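Local structure of guanine nucleotide exchange protein (Legionella pneumophila, 1XSZ) at residues 5-10 with 31-36; 42-47 with 72-77; 203-208 with 296-301; 273-278 with 308-313. The protein probably acts as a guanine nucleotide exchange factor for ADP-ribosylation factor GTPases, with a Sec7 domain and a C-terminal domain that caps its active site. All coordinates share one frame; numbering follows the deposited sequence. Where two conformers were deposited one is given.

Contact 1: residues 5-10 with 31-36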
loop_
_atom_site.group_PDB
_atom_site.type_symbol
_atom_site.label_atom_id
_atom_site.label_comp_id
_atom_site.label_asym_id
_atom_site.label_seq_id
_atom_site.Cartn_x
_atom_site.Cartn_y
_atom_site.Cartn_z
ATOM N N PRO A 5 10.925 -25.925 -15.000
ATOM C CA PRO A 5 10.053 -26.938 -15.602
ATOM C C PRO A 5 8.993 -27.506 -14.661
ATOM O O PRO A 5 7.844 -27.696 -15.057
ATOM C CB PRO A 5 11.042 -28.000 -16.064
ATOM C CG PRO A 5 12.219 -27.177 -16.476
ATOM C CD PRO A 5 12.337 -26.190 -15.333
ATOM N N GLU A 6 9.379 -27.775 -13.418
ATOM C CA GLU A 6 8.448 -28.333 -12.443
ATOM C C GLU A 6 7.349 -27.348 -12.067
ATOM O O GLU A 6 6.250 -27.755 -11.698
ATOM C CB GLU A 6 9.204 -28.789 -11.195
ATOM C CG GLU A 6 10.159 -29.946 -11.463
ATOM C CD GLU A 6 9.445 -31.208 -11.920
ATOM O OE1 GLU A 6 10.133 -32.144 -12.384
ATOM O OE2 GLU A 6 8.202 -31.274 -11.809
ATOM N N ILE A 7 7.644 -26.055 -12.162
ATOM C CA ILE A 7 6.652 -25.033 -11.852
ATOM C C ILE A 7 5.715 -24.910 -13.051
ATOM O O ILE A 7 4.495 -24.853 -12.897
ATOM C CB ILE A 7 7.316 -23.663 -11.571
ATOM C CG1 ILE A 7 8.098 -23.720 -10.254
ATOM C CG2 ILE A 7 6.259 -22.568 -11.508
ATOM C CD1 ILE A 7 7.232 -23.886 -9.016
ATOM N N GLU A 8 6.294 -24.884 -14.247
ATOM C CA GLU A 8 5.511 -24.777 -15.470
ATOM C C GLU A 8 4.531 -25.950 -15.550
ATOM O O GLU A 8 3.378 -25.778 -15.945
ATOM C CB GLU A 8 6.433 -24.785 -16.691
ATOM C CG GLU A 8 5.757 -24.363 -17.990
ATOM C CD GLU A 8 5.507 -22.866 -18.068
ATOM O OE1 GLU A 8 4.845 -22.421 -19.030
ATOM O OE2 GLU A 8 5.977 -22.130 -17.174
ATOM N N LYS A 9 4.995 -27.138 -15.167
ATOM C CA LYS A 9 4.155 -28.334 -15.191
ATOM C C LYS A 9 2.904 -28.174 -14.338
ATOM O O LYS A 9 1.822 -28.627 -14.716
ATOM C CB LYS A 9 4.936 -29.554 -14.685
ATOM C CG LYS A 9 6.023 -30.040 -15.619
ATOM C CD LYS A 9 6.730 -31.279 -15.086
ATOM C CE LYS A 9 7.807 -31.749 -16.057
ATOM N NZ LYS A 9 8.523 -32.964 -15.576
ATOM N N ALA A 10 3.060 -27.529 -13.185
ATOM C CA ALA A 10 1.952 -27.330 -12.256
ATOM C C ALA A 10 1.355 -25.928 -12.294
ATOM O O ALA A 10 0.693 -25.512 -11.340
ATOM C CB ALA A 10 2.418 -27.647 -10.839
ATOM N N GLU A 31 6.525 -25.317 -2.015
ATOM C CA GLU A 31 6.630 -26.761 -1.831
ATOM C C GLU A 31 7.357 -27.401 -3.009
ATOM O O GLU A 31 8.191 -28.287 -2.827
ATOM C CB GLU A 31 5.241 -27.383 -1.672
ATOM C CG GLU A 31 4.531 -26.966 -0.395
ATOM C CD GLU A 31 3.215 -27.690 -0.194
ATOM O OE1 GLU A 31 2.322 -27.557 -1.057
ATOM O OE2 GLU A 31 3.076 -28.393 0.829
ATOM N N ILE A 32 7.039 -26.948 -4.217
ATOM C CA ILE A 32 7.677 -27.474 -5.416
ATOM C C ILE A 32 9.157 -27.110 -5.419
ATOM O O ILE A 32 10.004 -27.933 -5.763
ATOM C CB ILE A 32 7.013 -26.916 -6.690
ATOM C CG1 ILE A 32 5.568 -27.415 -6.777
ATOM C CG2 ILE A 32 7.804 -27.334 -7.927
ATOM C CD1 ILE A 32 4.788 -26.844 -7.941
ATOM N N CYS A 33 9.466 -25.876 -5.031
ATOM C CA CYS A 33 10.852 -25.423 -4.992
ATOM C C CYS A 33 11.675 -26.227 -3.995
ATOM O O CYS A 33 12.844 -26.520 -4.240
ATOM C CB CYS A 33 10.916 -23.934 -4.646
ATOM S SG CYS A 33 10.320 -22.855 -5.976
ATOM N N GLU A 34 11.059 -26.584 -2.873
ATOM C CA GLU A 34 11.734 -27.363 -1.845
ATOM C C GLU A 34 12.081 -28.740 -2.398
ATOM O O GLU A 34 13.219 -29.198 -2.292
ATOM C CB GLU A 34 10.820 -27.501 -0.621
ATOM C CG GLU A 34 11.401 -28.273 0.565
ATOM C CD GLU A 34 11.360 -29.782 0.385
ATOM O OE1 GLU A 34 12.229 -30.334 -0.321
ATOM O OE2 GLU A 34 10.448 -30.422 0.950
ATOM N N GLN A 35 11.091 -29.387 -3.003
ATOM C CA GLN A 35 11.264 -30.720 -3.562
ATOM C C GLN A 35 12.340 -30.805 -4.641
ATOM O O GLN A 35 13.083 -31.786 -4.704
ATOM C CB GLN A 35 9.931 -31.222 -4.124
ATOM C CG GLN A 35 9.975 -32.647 -4.655
ATOM C CD GLN A 35 8.612 -33.146 -5.091
ATOM O OE1 GLN A 35 7.660 -33.149 -4.308
ATOM N NE2 GLN A 35 8.509 -33.574 -6.343
ATOM N N TYR A 36 12.434 -29.787 -5.490
ATOM C CA TYR A 36 13.428 -29.804 -6.556
ATOM C C TYR A 36 14.618 -28.880 -6.328
ATOM O O TYR A 36 15.366 -28.581 -7.260
ATOM C CB TYR A 36 12.764 -29.486 -7.898
ATOM C CG TYR A 36 11.730 -30.511 -8.302
ATOM C CD1 TYR A 36 10.423 -30.440 -7.820
ATOM C CD2 TYR A 36 12.070 -31.582 -9.127
ATOM C CE1 TYR A 36 9.479 -31.411 -8.151
ATOM C CE2 TYR A 36 11.137 -32.560 -9.461
ATOM C CZ TYR A 36 9.844 -32.469 -8.971
ATOM O OH TYR A 36 8.921 -33.437 -9.296
HETATM O O HOH W 1 9.406 -34.915 -12.050
#

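Contact 2: residues 42-47 with 72-77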
loop_
_atom_site.group_PDB
_atom_site.type_symbol
_atom_site.label_atom_id
_atom_site.label_comp_id
_atom_site.label_asym_id
_atom_site.label_seq_id
_atom_site.Cartn_x
_atom_site.Cartn_y
_atom_site.Cartn_z
ATOM N N GLU A 42 12.981 -16.146 -6.158
ATOM C CA GLU A 42 13.131 -15.785 -7.560
ATOM C C GLU A 42 12.071 -16.492 -8.400
ATOM O O GLU A 42 11.597 -15.956 -9.404
ATOM C CB GLU A 42 14.534 -16.148 -8.062
ATOM C CG GLU A 42 15.653 -15.381 -7.361
ATOM C CD GLU A 42 16.258 -16.137 -6.188
ATOM O OE1 GLU A 42 15.501 -16.706 -5.372
ATOM O OE2 GLU A 42 17.502 -16.154 -6.077
ATOM N N GLU A 43 11.687 -17.692 -7.975
ATOM C CA GLU A 43 10.687 -18.464 -8.697
ATOM C C GLU A 43 9.294 -17.845 -8.555
ATOM O O GLU A 43 8.522 -17.822 -9.507
ATOM C CB GLU A 43 10.677 -19.912 -8.199
ATOM C CG GLU A 43 10.037 -20.877 -9.183
ATOM C CD GLU A 43 10.816 -20.993 -10.488
ATOM O OE1 GLU A 43 10.195 -21.303 -11.523
ATOM O OE2 GLU A 43 12.048 -20.782 -10.477
ATOM N N ILE A 44 8.968 -17.358 -7.361
ATOM C CA ILE A 44 7.671 -16.725 -7.156
ATOM C C ILE A 44 7.601 -15.474 -8.038
ATOM O O ILE A 44 6.614 -15.247 -8.736
ATOM C CB ILE A 44 7.474 -16.326 -5.678
ATOM C CG1 ILE A 44 7.392 -17.585 -4.808
ATOM C CG2 ILE A 44 6.215 -15.474 -5.528
ATOM C CD1 ILE A 44 7.428 -17.299 -3.319
ATOM N N ALA A 45 8.662 -14.674 -8.015
ATOM C CA ALA A 45 8.709 -13.458 -8.819
ATOM C C ALA A 45 8.571 -13.774 -10.305
ATOM O O ALA A 45 7.841 -13.093 -11.024
ATOM C CB ALA A 45 10.011 -12.706 -8.558
ATOM N N GLU A 46 9.267 -14.807 -10.765
ATOM C CA GLU A 46 9.195 -15.182 -12.171
ATOM C C GLU A 46 7.793 -15.651 -12.548
ATOM O O GLU A 46 7.325 -15.382 -13.651
ATOM C CB GLU A 46 10.218 -16.281 -12.479
ATOM C CG GLU A 46 10.295 -16.686 -13.949
ATOM C CD GLU A 46 10.709 -15.542 -14.857
ATOM O OE1 GLU A 46 11.699 -14.850 -14.535
ATOM O OE2 GLU A 46 10.055 -15.344 -15.904
ATOM N N PHE A 47 7.122 -16.342 -11.628
ATOM C CA PHE A 47 5.771 -16.825 -11.891
ATOM C C PHE A 47 4.818 -15.639 -12.062
ATOM O O PHE A 47 3.950 -15.653 -12.928
ATOM C CB PHE A 47 5.283 -17.719 -10.744
ATOM C CG PHE A 47 4.100 -18.577 -11.106
ATOM C CD1 PHE A 47 4.266 -19.720 -11.887
ATOM C CD2 PHE A 47 2.818 -18.232 -10.692
ATOM C CE1 PHE A 47 3.171 -20.505 -12.249
ATOM C CE2 PHE A 47 1.715 -19.013 -11.052
ATOM C CZ PHE A 47 1.894 -20.150 -11.831
ATOM N N GLN A 72 9.439 -8.994 0.656
ATOM C CA GLN A 72 10.416 -8.014 0.212
ATOM C C GLN A 72 11.496 -8.652 -0.655
ATOM O O GLN A 72 11.977 -8.036 -1.605
ATOM C CB GLN A 72 11.013 -7.275 1.417
ATOM C CG GLN A 72 9.946 -6.513 2.204
ATOM C CD GLN A 72 10.478 -5.282 2.906
ATOM O OE1 GLN A 72 11.082 -4.409 2.281
ATOM N NE2 GLN A 72 10.244 -5.195 4.211
ATOM N N GLN A 73 11.864 -9.893 -0.349
ATOM C CA GLN A 73 12.862 -10.580 -1.158
ATOM C C GLN A 73 12.274 -10.884 -2.531
ATOM O O GLN A 73 12.954 -10.765 -3.550
ATOM C CB GLN A 73 13.302 -11.885 -0.490
ATOM C CG GLN A 73 14.142 -11.687 0.761
ATOM C CD GLN A 73 14.599 -13.000 1.364
ATOM O OE1 GLN A 73 13.782 -13.819 1.789
ATOM N NE2 GLN A 73 15.909 -13.209 1.404
ATOM N N VAL A 74 11.002 -11.277 -2.563
ATOM C CA VAL A 74 10.362 -11.575 -3.834
ATOM C C VAL A 74 10.255 -10.309 -4.682
ATOM O O VAL A 74 10.459 -10.350 -5.895
ATOM C CB VAL A 74 8.958 -12.200 -3.627
ATOM C CG1 VAL A 74 8.251 -12.351 -4.966
ATOM C CG2 VAL A 74 9.100 -13.571 -2.960
ATOM N N LEU A 75 9.934 -9.185 -4.048
ATOM C CA LEU A 75 9.832 -7.931 -4.783
ATOM C C LEU A 75 11.183 -7.555 -5.391
ATOM O O LEU A 75 11.250 -7.101 -6.532
ATOM C CB LEU A 75 9.342 -6.802 -3.866
ATOM C CG LEU A 75 9.341 -5.403 -4.505
ATOM C CD1 LEU A 75 8.494 -5.407 -5.767
ATOM C CD2 LEU A 75 8.820 -4.374 -3.514
ATOM N N LYS A 76 12.258 -7.736 -4.630
ATOM C CA LYS A 76 13.578 -7.398 -5.142
ATOM C C LYS A 76 13.867 -8.221 -6.396
ATOM O O LYS A 76 14.382 -7.700 -7.383
ATOM C CB LYS A 76 14.650 -7.653 -4.079
ATOM C CG LYS A 76 15.986 -7.000 -4.407
ATOM C CD LYS A 76 16.988 -7.150 -3.274
ATOM C CE LYS A 76 18.266 -6.387 -3.580
ATOM N NZ LYS A 76 18.836 -6.779 -4.899
ATOM N N ALA A 77 13.519 -9.503 -6.361
ATOM C CA ALA A 77 13.743 -10.369 -7.513
ATOM C C ALA A 77 12.832 -9.955 -8.667
ATOM O O ALA A 77 13.258 -9.894 -9.818
ATOM C CB ALA A 77 13.482 -11.825 -7.138
#

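Contact 3: residues 203-208 with 296-301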
loop_
_atom_site.group_PDB
_atom_site.type_symbol
_atom_site.label_atom_id
_atom_site.label_comp_id
_atom_site.label_asym_id
_atom_site.label_seq_id
_atom_site.Cartn_x
_atom_site.Cartn_y
_atom_site.Cartn_z
ATOM N N PRO A 203 -7.228 -4.621 1.203
ATOM C CA PRO A 203 -7.469 -5.674 2.194
ATOM C C PRO A 203 -8.025 -5.126 3.507
ATOM O O PRO A 203 -7.668 -4.026 3.938
ATOM C CB PRO A 203 -6.086 -6.303 2.385
ATOM C CG PRO A 203 -5.415 -6.058 1.066
ATOM C CD PRO A 203 -5.835 -4.660 0.716
ATOM N N GLY A 204 -8.909 -5.909 4.123
ATOM C CA GLY A 204 -9.484 -5.527 5.402
ATOM C C GLY A 204 -10.808 -4.802 5.328
ATOM O O GLY A 204 -11.592 -5.007 4.405
ATOM N N TYR A 205 -11.053 -3.953 6.318
ATOM C CA TYR A 205 -12.276 -3.166 6.392
ATOM C C TYR A 205 -11.983 -1.737 5.966
ATOM O O TYR A 205 -11.035 -1.122 6.467
ATOM C CB TYR A 205 -12.794 -3.090 7.837
ATOM C CG TYR A 205 -12.991 -4.411 8.541
ATOM C CD1 TYR A 205 -14.101 -5.206 8.272
ATOM C CD2 TYR A 205 -12.080 -4.851 9.495
ATOM C CE1 TYR A 205 -14.298 -6.409 8.940
ATOM C CE2 TYR A 205 -12.263 -6.050 10.168
ATOM C CZ TYR A 205 -13.376 -6.825 9.888
ATOM O OH TYR A 205 -13.565 -8.000 10.569
ATOM N N GLU A 206 -12.768 -1.210 5.035
ATOM C CA GLU A 206 -12.577 0.171 4.640
ATOM C C GLU A 206 -13.848 0.946 4.901
ATOM O O GLU A 206 -14.936 0.526 4.500
ATOM C CB GLU A 206 -12.224 0.327 3.160
ATOM C CG GLU A 206 -11.955 1.796 2.815
ATOM C CD GLU A 206 -11.672 2.059 1.349
ATOM O OE1 GLU A 206 -11.320 3.215 1.028
ATOM O OE2 GLU A 206 -11.806 1.132 0.524
ATOM N N LEU A 207 -13.704 2.059 5.610
ATOM C CA LEU A 207 -14.813 2.947 5.874
ATOM C C LEU A 207 -14.482 4.190 5.061
ATOM O O LEU A 207 -13.365 4.720 5.132
ATOM C CB LEU A 207 -14.903 3.306 7.360
ATOM C CG LEU A 207 -15.187 2.139 8.308
ATOM C CD1 LEU A 207 -13.877 1.590 8.856
ATOM C CD2 LEU A 207 -16.092 2.599 9.450
ATOM N N THR A 208 -15.430 4.648 4.261
ATOM C CA THR A 208 -15.215 5.837 3.462
ATOM C C THR A 208 -16.554 6.346 2.976
ATOM O O THR A 208 -17.358 5.585 2.430
ATOM C CB THR A 208 -14.272 5.555 2.260
ATOM O OG1 THR A 208 -14.074 6.772 1.533
ATOM C CG2 THR A 208 -14.854 4.495 1.323
ATOM N N VAL A 296 -10.680 5.154 6.102
ATOM C CA VAL A 296 -10.081 4.497 7.247
ATOM C C VAL A 296 -9.981 3.035 6.821
ATOM O O VAL A 296 -10.974 2.436 6.402
ATOM C CB VAL A 296 -10.943 4.615 8.519
ATOM C CG1 VAL A 296 -10.317 3.793 9.641
ATOM C CG2 VAL A 296 -11.063 6.084 8.936
ATOM N N ILE A 297 -8.779 2.475 6.886
ATOM C CA ILE A 297 -8.551 1.087 6.507
ATOM C C ILE A 297 -8.058 0.350 7.745
ATOM O O ILE A 297 -7.030 0.714 8.327
ATOM C CB ILE A 297 -7.502 0.973 5.370
ATOM C CG1 ILE A 297 -7.995 1.725 4.128
ATOM C CG2 ILE A 297 -7.256 -0.492 5.043
ATOM C CD1 ILE A 297 -6.994 1.764 2.980
ATOM N N ILE A 298 -8.796 -0.682 8.144
ATOM C CA ILE A 298 -8.477 -1.467 9.332
ATOM C C ILE A 298 -8.143 -2.893 8.932
ATOM O O ILE A 298 -8.942 -3.559 8.272
ATOM C CB ILE A 298 -9.677 -1.474 10.306
ATOM C CG1 ILE A 298 -10.051 -0.033 10.661
ATOM C CG2 ILE A 298 -9.339 -2.271 11.552
ATOM C CD1 ILE A 298 -11.286 0.096 11.541
ATOM N N GLN A 299 -6.967 -3.361 9.335
ATOM C CA GLN A 299 -6.523 -4.701 8.978
ATOM C C GLN A 299 -6.030 -5.505 10.166
ATOM O O GLN A 299 -5.241 -5.018 10.970
ATOM C CB GLN A 299 -5.396 -4.615 7.945
ATOM C CG GLN A 299 -5.782 -3.865 6.687
ATOM C CD GLN A 299 -4.601 -3.566 5.784
ATOM O OE1 GLN A 299 -3.451 -3.531 6.227
ATOM N NE2 GLN A 299 -4.884 -3.322 4.513
ATOM N N PRO A 300 -6.493 -6.751 10.293
ATOM C CA PRO A 300 -6.044 -7.586 11.410
ATOM C C PRO A 300 -4.669 -8.166 11.096
ATOM O O PRO A 300 -4.349 -8.415 9.931
ATOM C CB PRO A 300 -7.118 -8.666 11.486
ATOM C CG PRO A 300 -7.512 -8.836 10.041
ATOM C CD PRO A 300 -7.562 -7.412 9.523
ATOM N N GLY A 301 -3.862 -8.371 12.133
ATOM C CA GLY A 301 -2.544 -8.947 11.945
ATOM C C GLY A 301 -2.651 -10.451 11.797
ATOM O O GLY A 301 -3.751 -11.002 11.823
#

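Contact 4: residues 273-278 with 308-313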
loop_
_atom_site.group_PDB
_atom_site.type_symbol
_atom_site.label_atom_id
_atom_site.label_comp_id
_atom_site.label_asym_id
_atom_site.label_seq_id
_atom_site.Cartn_x
_atom_site.Cartn_y
_atom_site.Cartn_z
ATOM N N ALA A 273 -2.737 -9.987 20.032
ATOM C CA ALA A 273 -3.567 -9.682 18.873
ATOM C C ALA A 273 -3.106 -8.324 18.362
ATOM O O ALA A 273 -2.726 -7.456 19.148
ATOM C CB ALA A 273 -5.035 -9.624 19.275
ATOM N N GLN A 274 -3.141 -8.138 17.047
ATOM C CA GLN A 274 -2.725 -6.876 16.458
ATOM C C GLN A 274 -3.632 -6.438 15.320
ATOM O O GLN A 274 -4.284 -7.256 14.674
ATOM C CB GLN A 274 -1.285 -6.971 15.944
ATOM C CG GLN A 274 -0.224 -6.876 17.029
ATOM C CD GLN A 274 1.187 -6.836 16.470
ATOM O OE1 GLN A 274 2.147 -6.590 17.199
ATOM N NE2 GLN A 274 1.319 -7.082 15.171
ATOM N N ALA A 275 -3.676 -5.133 15.095
ATOM C CA ALA A 275 -4.479 -4.566 14.024
ATOM C C ALA A 275 -3.891 -3.212 13.661
ATOM O O ALA A 275 -3.352 -2.513 14.520
ATOM C CB ALA A 275 -5.931 -4.403 14.477
ATOM N N THR A 276 -3.964 -2.856 12.387
ATOM C CA THR A 276 -3.468 -1.562 11.946
ATOM C C THR A 276 -4.642 -0.729 11.455
ATOM O O THR A 276 -5.625 -1.257 10.913
ATOM C CB THR A 276 -2.437 -1.677 10.808
ATOM O OG1 THR A 276 -3.003 -2.416 9.721
ATOM C CG2 THR A 276 -1.172 -2.356 11.300
ATOM N N ILE A 277 -4.544 0.577 11.661
ATOM C CA ILE A 277 -5.585 1.493 11.245
ATOM C C ILE A 277 -4.937 2.634 10.479
ATOM O O ILE A 277 -4.143 3.398 11.033
ATOM C CB ILE A 277 -6.352 2.061 12.460
ATOM C CG1 ILE A 277 -6.955 0.918 13.282
ATOM C CG2 ILE A 277 -7.434 3.015 11.988
ATOM C CD1 ILE A 277 -7.701 1.387 14.521
ATOM N N GLN A 278 -5.252 2.724 9.192
ATOM C CA GLN A 278 -4.718 3.773 8.332
ATOM C C GLN A 278 -5.762 4.856 8.145
ATOM O O GLN A 278 -6.945 4.562 7.980
ATOM C CB GLN A 278 -4.365 3.208 6.957
ATOM C CG GLN A 278 -3.391 2.065 6.969
ATOM C CD GLN A 278 -3.268 1.435 5.600
ATOM O OE1 GLN A 278 -2.977 2.119 4.617
ATOM N NE2 GLN A 278 -3.493 0.134 5.526
ATOM N N ASP A 308 -10.633 -10.380 15.757
ATOM C CA ASP A 308 -11.609 -9.796 16.666
ATOM C C ASP A 308 -11.243 -8.362 17.042
ATOM O O ASP A 308 -12.121 -7.512 17.192
ATOM C CB ASP A 308 -11.746 -10.655 17.924
ATOM C CG ASP A 308 -12.267 -12.043 17.617
ATOM O OD1 ASP A 308 -13.288 -12.147 16.905
ATOM O OD2 ASP A 308 -11.658 -13.028 18.087
ATOM N N LEU A 309 -9.949 -8.088 17.186
ATOM C CA LEU A 309 -9.509 -6.741 17.532
ATOM C C LEU A 309 -9.840 -5.774 16.395
ATOM O O LEU A 309 -10.367 -4.687 16.619
ATOM C CB LEU A 309 -8.002 -6.727 17.812
ATOM C CG LEU A 309 -7.375 -5.358 18.101
ATOM C CD1 LEU A 309 -8.052 -4.708 19.304
ATOM C CD2 LEU A 309 -5.888 -5.529 18.364
ATOM N N ALA A 310 -9.531 -6.175 15.167
ATOM C CA ALA A 310 -9.819 -5.336 14.010
ATOM C C ALA A 310 -11.332 -5.139 13.843
ATOM O O ALA A 310 -11.799 -4.032 13.571
ATOM C CB ALA A 310 -9.226 -5.973 12.756
ATOM N N ALA A 311 -12.089 -6.220 14.029
ATOM C CA ALA A 311 -13.542 -6.167 13.888
ATOM C C ALA A 311 -14.165 -5.232 14.920
ATOM O O ALA A 311 -15.112 -4.509 14.619
ATOM C CB ALA A 311 -14.134 -7.562 14.019
ATOM N N LYS A 312 -13.633 -5.254 16.138
ATOM C CA LYS A 312 -14.150 -4.386 17.196
ATOM C C LYS A 312 -13.913 -2.923 16.849
ATOM O O LYS A 312 -14.793 -2.079 17.025
ATOM C CB LYS A 312 -13.481 -4.711 18.532
ATOM C CG LYS A 312 -13.908 -6.035 19.131
ATOM C CD LYS A 312 -13.204 -6.297 20.451
ATOM C CE LYS A 312 -13.566 -7.669 20.998
ATOM N NZ LYS A 312 -12.857 -7.957 22.275
ATOM N N ALA A 313 -12.720 -2.613 16.354
ATOM C CA ALA A 313 -12.425 -1.236 15.989
ATOM C C ALA A 313 -13.376 -0.775 14.879
ATOM O O ALA A 313 -13.966 0.299 14.956
ATOM C CB ALA A 313 -10.970 -1.109 15.538
#

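Contact 1: residues 5-10 with 31-36
Helix 5-9, with I7 nearest to I32, runs roughly antiparallel to the end of the helix carrying I32; the short axes are inclined at 145° and pass 9.9 Å apart at their closest. The outer part of the contact is E6 laid over the ring of Y36. E6 CG sits 3.3 Å above the centre of the Y36 ring, a CH-pi contact almost on the ring normal. The chain then bends at chi2 (-63°), which places CD over the CZ side of the same face. From there the carboxylate lies nearly flat on the ring, with the two planes 14° apart. E6 OE1 is close to the ring, 3.1 Å from Y36 CE2. A water ties the polar ends together. It donates to E6 OE1 at 2.9 Å and is hydrogen-bonded to Y36 OH at 3.2 Å. Within its own helix, E6 also has a long salt bridge, 3.7 Å between OE1 and K9 NZ. The pair belongs to the all-helical Sec7 domain, where it joins helix 5-9 to the C-terminal part of helix 22-35. Deeper in, the contact is aliphatic. I32 CG2 lies 3.7 Å from I7 CD1 and also touches E6 CB. The CG1 branch of I32 extends to A10, with its CD1 3.8 Å from A10 CB. I7 is buried and also packs on E43 and F47 of helix 40-50. I14 of helix 11-20 touches both I7 and I32.

Contact 2: residues 42-47 with 72-77
The flat group in touch between these helices belongs to the backbone: the peptide carbonyl of V74, whose O lies 3.6 Å from A45 CB. The contact is a helix-helix crossing inside the all-helical Sec7 domain, between helices 40-50 and 69-80. The short axes cross at -58° and approach to 8.0 Å. Such closeness fits the two alanines at the interface, because A45 and A77 present only methyl groups. A45 CB and A77 CB are 3.9 Å apart. A45 CB thus touches both V74 O and the methyl of A77, which lies about one turn further along helix 69-80. Beside them, I44 and V74 cross at about a right angle. V74 CG1 lies anti to its backbone N (chi1 173°), and in that place it meets I44 CG2 at 3.8 Å. V74 CG2 faces I44 CD1 and CB instead, so both branches of the valine are used. Y63 of helix 57-64 touches I44 and V74 as well, while I26 and I29 of helix 22-35 pack on I44. Toward the exposed margin, the backbone carbonyl of E42 accepts a hydrogen bond from Q81 NE2. There the methyl of A77 lies against the E42 backbone, with A77 CB 4.0 Å from E42 CA.

Contact 3: residues 203-208 with 296-301
Y205 and I298 form a hydrogen-bonded pair of an antiparallel sheet, their strands running at 165° to each other. Y205 N donates to I298 O at 2.9 Å, and I298 N returns a bond to Y205 O at 2.8 Å. Two residues on, the same pattern recurs. L207 N gives its hydrogen to V296 O at 2.9 Å, and V296 N gives its own to L207 O at the same N-to-O distance of 2.9 Å. E206 and I297 lie between as a non-hydrogen-bonded pair, and Y205 O takes an added CA-H...O contact from I297 CA at 3.3 Å. Just before strand 204-208, a side chain supplies the donor: Q299 NE2 bonds P203 O at 2.9 Å. That donor stands 45° above the carbonyl plane of P203, although the oxygen lies close to the amide plane of Q299. The same NE2 also donates to E105 OE1. In the conformer given, E206 OE1 makes a salt bridge with R295 NE and OE2 a hydrogen bond with N323 ND2. Y205 OH is hydrogen-bonded to L335 O. Y205, L207, V296 and I298 share the apolar face, where L207 CD1 and I298 CD1 are 4.0 Å apart. Helix 306-315 packs on that face through A310, A311 and A314, and helix 216-224 touches V296. Strand 204-208 is flanked in the sheet by 323-325 and 295-300, and the latter pairs in turn with 274-280.

Contact 4: residues 273-278 with 308-313
A273 begins the contact with its carbonyl, whose O is 3.8 Å from L309 CD2. Its CB also approaches CD2, so the leucine methyl sits against both backbone and side chain of this residue. The backbone of Q274 follows, with its C atom 3.9 Å from L309 CD2. The Q274 side chain starts away from the helix, and in the conformer given its OE1 is hydrogen-bonded to T267 OG1 of the adjacent strand 260-268. A275 then turns its methyl to the helix. A275 CB meets L309 CG at 4.0 Å. It also lies 4.0 Å from A310 CB, and the CA of that alanine is just as near. L309 CG is anti to its backbone N (chi1 176°), which sets the branch point of the leucine beside the A275 methyl. The small side chains of A275 and A310 fit the close approach of strand and helix axes, 7.4 Å at an angle of 37°. The strand moves on along the helix, and I277 reaches it with the tip of its chain. I277 CD1 touches A313 CB at 4.2 Å, one turn beyond L309. The side chains that meet are all apolar, and no hydrogen bond crosses the contact. This is helix-on-sheet packing within the RalF capping domain. F236 packs on both I277 and A313 at one end, and I239 packs on L309. Strand 274-280 runs between 260-268 and 295-300 in the antiparallel sheet, while A311 on another side of helix 306-315 meets A338 and Q342 of helix 332-351.

The four contacts fall into two groups, one in each domain. Contacts 1 and 2 lie in the Sec7 domain, 15 Å apart between centres, and follow each other along the chain. They touch through helix 40-50, where C33 also packs on E43. Contacts 3 and 4 belong to the capping domain and have centres 8 Å apart. Their segments alternate in sequence, and strands 274-280 and 295-300 are neighbours in one antiparallel sheet. Contact 2 is about 14 Å from contacts 3 and 4 by nearest atoms. The first pair thus lies in the helical Sec7 domain, the second in the sheet-and-helix capping domain that lies over the active site.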